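Long-range contact in solute-binding periplasmic protein of iron/siderophore ABC transporter (Yersinia pestis, PDB 6B2Y), which probably captures chelated iron in the periplasm and delivers it to an ABC transporter for uptake: residues D213-E221 and I243-I251. Residues are numbered along the deposited sequence; the frame is centred on the assembly and turned at random.
Sequences DKKPSVFIE and IDQAGGNNI
Val218 and Asn249 are joined through their backbones in a short parallel pairing that illustrates how a helix can hand its chain, through a short glycine turn, to the edge of a sheet. Val218 N donates to Asn249 O at 2.8 Å, and Ile251 N donates to Val218 O. A third bond, Asn249 N to Pro216 O, extends the pairing to the residue before the strand. The tight part lies on the side of the sheet to which Val218 points. Here Val218 CG1, anti to the backbone N (chi1 -180°), meets Ile243 CD1 at 3.7 Å; the two side chains lie alongside one another, pointing opposite ways, with Ile243 CG2 also near Val218 CB, and Ile243 CD1 also touches Ile220 CG2. Gly247, at positive phi, closes helix 239-245 with a Schellman motif, and the CA of Gly248 packs against Val218 CG2 at 4.2 Å. On the face that carries Ser217 and Asn249, Ile251 CG2 touches Ser217 CB, and Ile251 CD1 comes obliquely to Phe219 CD1 at 3.5 Å. The methylenes of Lys215 pack on Gly247 O (CG at 3.2 Å); only beyond them does the contact become watery, at Lys215 NZ, which is salt-bridged to Glu212 and donates to a water that in turn bonds Asp244 O and Gly248 O. Another water links Ile220 N to Asn250 OD1, which also accepts from Ala252 N. Strand 249-250 forms one edge of the mixed sheet beside 217-221, whose other neighbour is strand 275-280; Phe350 of helix 340-350 packs on Val218, while helix 265-271 touches Phe219 through Val268 and Ile251 through Ala271.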
ATOM      1  N   ASP A 213     -21.090  17.634   7.962  1.00 37.95           N
ATOM      2  CA  ASP A 213     -22.241  16.883   8.461  1.00 32.95           C
ATOM      3  C   ASP A 213     -23.031  16.180   7.355  1.00 34.75           C
ATOM      4  O   ASP A 213     -24.124  15.672   7.623  1.00 33.80           O
ATOM      5  CB  ASP A 213     -23.157  17.792   9.305  1.00 36.04           C
ATOM      6  CG  ASP A 213     -23.888  18.858   8.493  1.00 37.97           C
ATOM      7  OD1 ASP A 213     -23.688  18.973   7.269  1.00 36.68           O
ATOM      8  OD2 ASP A 213     -24.680  19.611   9.117  1.00 42.99           O
ATOM      9  N   LYS A 214     -22.496  16.121   6.137  1.00 30.71           N
ATOM     10  CA  LYS A 214     -23.068  15.342   5.052  1.00 32.34           C
ATOM     11  C   LYS A 214     -22.191  14.165   4.637  1.00 30.67           C
ATOM     12  O   LYS A 214     -22.541  13.463   3.677  1.00 30.92           O
ATOM     13  CB  LYS A 214     -23.306  16.240   3.834  1.00 32.68           C
ATOM     14  CG  LYS A 214     -24.153  17.481   4.127  1.00 36.64           C
ATOM     15  CD  LYS A 214     -24.847  17.973   2.874  1.00 43.24           C
ATOM     16  CE  LYS A 214     -26.116  18.749   3.217  1.00 41.91           C
ATOM     17  NZ  LYS A 214     -26.821  19.194   1.993  1.00 40.45           N
ATOM     18  N   LYS A 215     -21.094  13.920   5.335  1.00 29.13           N
ATOM     19  CA  LYS A 215     -20.111  12.868   5.067  1.00 29.38           C
ATOM     20  C   LYS A 215     -20.494  11.562   5.767  1.00 29.99           C
ATOM     21  O   LYS A 215     -20.817  11.571   6.964  1.00 30.68           O
ATOM     22  CB  LYS A 215     -18.732  13.293   5.537  1.00 25.71           C
ATOM     23  CG  LYS A 215     -18.183  14.446   4.746  1.00 26.11           C
ATOM     24  CD  LYS A 215     -16.788  14.820   5.202  1.00 25.75           C
ATOM     25  CE  LYS A 215     -16.255  15.958   4.341  1.00 28.87           C
ATOM     26  NZ  LYS A 215     -14.836  16.275   4.702  1.00 27.24           N
ATOM     27  N   PRO A 216     -20.424  10.435   5.064  1.00 25.21           N
ATOM     28  CA  PRO A 216     -20.726   9.152   5.709  1.00 28.10           C
ATOM     29  C   PRO A 216     -19.651   8.776   6.718  1.00 28.95           C
ATOM     30  O   PRO A 216     -18.462   9.029   6.507  1.00 28.13           O
ATOM     31  CB  PRO A 216     -20.747   8.170   4.537  1.00 28.24           C
ATOM     32  CG  PRO A 216     -19.755   8.763   3.568  1.00 26.82           C
ATOM     33  CD  PRO A 216     -19.960  10.263   3.681  1.00 27.21           C
ATOM     34  N   SER A 217     -20.074   8.172   7.828  1.00 25.47           N
ATOM     35  CA  SER A 217     -19.116   7.650   8.789  1.00 23.23           C
ATOM     36  C   SER A 217     -18.589   6.326   8.256  1.00 27.90           C
ATOM     37  O   SER A 217     -19.312   5.574   7.599  1.00 27.54           O
ATOM     38  CB  SER A 217     -19.750   7.475  10.168  1.00 29.94           C
ATOM     39  OG  SER A 217     -20.905   6.657  10.108  1.00 27.29           O
ATOM     40  N   VAL A 218     -17.312   6.068   8.501  1.00 25.70           N
ATOM     41  CA  VAL A 218     -16.608   4.963   7.859  1.00 26.26           C
ATOM     42  C   VAL A 218     -15.765   4.255   8.905  1.00 29.38           C
ATOM     43  O   VAL A 218     -15.048   4.899   9.678  1.00 26.97           O
ATOM     44  CB  VAL A 218     -15.691   5.442   6.714  1.00 23.43           C
ATOM     45  CG1 VAL A 218     -14.968   4.229   6.065  1.00 22.63           C
ATOM     46  CG2 VAL A 218     -16.464   6.248   5.672  1.00 26.86           C
ATOM     47  N   PHE A 219     -15.810   2.926   8.896  1.00 22.86           N
ATOM     48  CA  PHE A 219     -14.858   2.122   9.649  1.00 21.21           C
ATOM     49  C   PHE A 219     -14.114   1.215   8.684  1.00 26.51           C
ATOM     50  O   PHE A 219     -14.748   0.502   7.894  1.00 24.38           O
ATOM     51  CB  PHE A 219     -15.528   1.266  10.724  1.00 28.91           C
ATOM     52  CG  PHE A 219     -14.549   0.440  11.511  1.00 28.64           C
ATOM     53  CD1 PHE A 219     -13.669   1.050  12.394  1.00 29.17           C
ATOM     54  CD2 PHE A 219     -14.467  -0.934  11.332  1.00 30.32           C
ATOM     55  CE1 PHE A 219     -12.742   0.305  13.107  1.00 27.44           C
ATOM     56  CE2 PHE A 219     -13.539  -1.681  12.051  1.00 29.09           C
ATOM     57  CZ  PHE A 219     -12.683  -1.061  12.934  1.00 30.95           C
ATOM     58  N   ILE A 220     -12.780   1.244   8.737  1.00 23.58           N
ATOM     59  CA  ILE A 220     -11.956   0.326   7.950  1.00 24.31           C
ATOM     60  C   ILE A 220     -11.315  -0.693   8.888  1.00 25.11           C
ATOM     61  O   ILE A 220     -10.596  -0.334   9.826  1.00 24.49           O
ATOM     62  CB  ILE A 220     -10.895   1.061   7.111  1.00 20.64           C
ATOM     63  CG1 ILE A 220     -10.144   0.045   6.233  1.00 25.03           C
ATOM     64  CG2 ILE A 220      -9.920   1.830   7.981  1.00 21.57           C
ATOM     65  CD1 ILE A 220      -9.933   0.493   4.822  1.00 29.58           C
ATOM     66  N   GLU A 221     -11.579  -1.972   8.637  1.00 23.15           N
ATOM     67  CA  GLU A 221     -10.953  -3.048   9.391  1.00 25.21           C
ATOM     68  C   GLU A 221      -9.782  -3.559   8.562  1.00 24.65           C
ATOM     69  O   GLU A 221      -9.977  -4.249   7.560  1.00 25.18           O
ATOM     70  CB  GLU A 221     -11.950  -4.165   9.694  1.00 25.38           C
ATOM     71  CG  GLU A 221     -11.399  -5.146  10.696  1.00 27.12           C
ATOM     72  CD  GLU A 221     -12.295  -6.343  10.905  1.00 29.75           C
ATOM     73  OE1 GLU A 221     -11.846  -7.290  11.576  1.00 33.79           O
ATOM     74  OE2 GLU A 221     -13.434  -6.332  10.398  1.00 31.44           O
ATOM     75  N   ILE A 243      -9.637   7.810   3.589  1.00 19.14           N
ATOM     76  CA  ILE A 243     -11.016   8.113   3.963  1.00 19.55           C
ATOM     77  C   ILE A 243     -11.258   9.619   3.934  1.00 19.77           C
ATOM     78  O   ILE A 243     -12.230  10.093   3.327  1.00 20.84           O
ATOM     79  CB  ILE A 243     -11.330   7.517   5.343  1.00 18.40           C
ATOM     80  CG1 ILE A 243     -11.336   5.990   5.242  1.00 20.19           C
ATOM     81  CG2 ILE A 243     -12.680   8.017   5.865  1.00 24.27           C
ATOM     82  CD1 ILE A 243     -11.418   5.309   6.602  1.00 23.67           C
ATOM     83  N   ASP A 244     -10.365  10.383   4.579  1.00 21.13           N
ATOM     84  CA  ASP A 244     -10.465  11.845   4.605  1.00 23.69           C
ATOM     85  C   ASP A 244     -10.549  12.418   3.194  1.00 23.40           C
ATOM     86  O   ASP A 244     -11.457  13.197   2.882  1.00 25.07           O
ATOM     87  CB  ASP A 244      -9.264  12.467   5.343  1.00 23.55           C
ATOM     88  CG  ASP A 244      -9.190  12.089   6.822  1.00 24.56           C
ATOM     89  OD1 ASP A 244     -10.117  11.449   7.359  1.00 27.46           O
ATOM     90  OD2 ASP A 244      -8.171  12.432   7.468  1.00 28.66           O
ATOM     91  N   GLN A 245      -9.589  12.066   2.328  1.00 21.04           N
ATOM     92  CA  GLN A 245      -9.561  12.654   0.993  1.00 20.25           C
ATOM     93  C   GLN A 245     -10.773  12.248   0.174  1.00 21.15           C
ATOM     94  O   GLN A 245     -11.210  12.999  -0.706  1.00 23.77           O
ATOM     95  CB  GLN A 245      -8.286  12.246   0.250  1.00 22.92           C
ATOM     96  CG  GLN A 245      -7.020  12.858   0.825  1.00 25.83           C
ATOM     97  CD  GLN A 245      -5.769  12.382   0.096  1.00 28.12           C
ATOM     98  OE1 GLN A 245      -5.254  13.074  -0.778  1.00 30.13           O
ATOM     99  NE2 GLN A 245      -5.274  11.205   0.465  1.00 28.88           N
ATOM    100  N   ALA A 246     -11.323  11.063   0.438  1.00 21.52           N
ATOM    101  CA  ALA A 246     -12.490  10.594  -0.289  1.00 22.14           C
ATOM    102  C   ALA A 246     -13.777  11.147   0.293  1.00 23.39           C
ATOM    103  O   ALA A 246     -14.859  10.751  -0.148  1.00 23.97           O
ATOM    104  CB  ALA A 246     -12.532   9.058  -0.302  1.00 19.43           C
ATOM    105  N   GLY A 247     -13.685  12.045   1.271  1.00 23.09           N
ATOM    106  CA  GLY A 247     -14.876  12.676   1.798  1.00 22.76           C
ATOM    107  C   GLY A 247     -15.655  11.875   2.813  1.00 24.11           C
ATOM    108  O   GLY A 247     -16.844  12.148   3.022  1.00 23.65           O
ATOM    109  N   GLY A 248     -15.034  10.884   3.447  1.00 24.09           N
ATOM    110  CA  GLY A 248     -15.661  10.155   4.523  1.00 23.45           C
ATOM    111  C   GLY A 248     -15.228  10.668   5.883  1.00 24.62           C
ATOM    112  O   GLY A 248     -14.288  11.453   6.021  1.00 25.68           O
ATOM    113  N   ASN A 249     -15.916  10.171   6.905  1.00 25.58           N
ATOM    114  CA  ASN A 249     -15.618  10.496   8.296  1.00 23.98           C
ATOM    115  C   ASN A 249     -15.155   9.214   8.993  1.00 27.12           C
ATOM    116  O   ASN A 249     -15.976   8.372   9.361  1.00 27.20           O
ATOM    117  CB  ASN A 249     -16.850  11.112   8.965  1.00 32.44           C
ATOM    118  CG  ASN A 249     -16.739  11.164  10.474  1.00 32.83           C
ATOM    119  OD1 ASN A 249     -15.642  11.276  11.030  1.00 38.91           O
ATOM    120  ND2 ASN A 249     -17.889  11.105  11.156  1.00 37.89           N
ATOM    121  N   ASN A 250     -13.838   9.084   9.182  1.00 22.17           N
ATOM    122  CA  ASN A 250     -13.226   7.912   9.812  1.00 24.36           C
ATOM    123  C   ASN A 250     -13.579   7.853  11.297  1.00 29.08           C
ATOM    124  O   ASN A 250     -13.068   8.647  12.097  1.00 26.76           O
ATOM    125  CB  ASN A 250     -11.710   7.954   9.607  1.00 23.80           C
ATOM    126  CG  ASN A 250     -10.991   6.820  10.313  1.00 22.11           C
ATOM    127  OD1 ASN A 250     -11.607   5.842  10.739  1.00 26.63           O
ATOM    128  ND2 ASN A 250      -9.660   6.947  10.441  1.00 23.70           N
ATOM    129  N   ILE A 251     -14.436   6.888  11.677  1.00 27.14           N
ATOM    130  CA  ILE A 251     -14.871   6.774  13.070  1.00 29.27           C
ATOM    131  C   ILE A 251     -13.716   6.464  14.008  1.00 28.99           C
ATOM    132  O   ILE A 251     -13.847   6.635  15.226  1.00 31.98           O
ATOM    133  CB  ILE A 251     -15.983   5.707  13.223  1.00 29.92           C
ATOM    134  CG1 ILE A 251     -15.419   4.303  12.973  1.00 30.54           C
ATOM    135  CG2 ILE A 251     -17.149   6.025  12.289  1.00 30.21           C
ATOM    136  CD1 ILE A 251     -16.102   3.172  13.752  1.00 31.96           C
TER
HETATM  137  O   HOH W   1     -13.531  13.802   4.770  1.00 25.07           O
HETATM  138  O   HOH W   2     -12.663  15.282   2.562  1.00 35.67           O
HETATM  139  O   HOH W   3     -11.923   3.120  10.754  1.00 23.15           O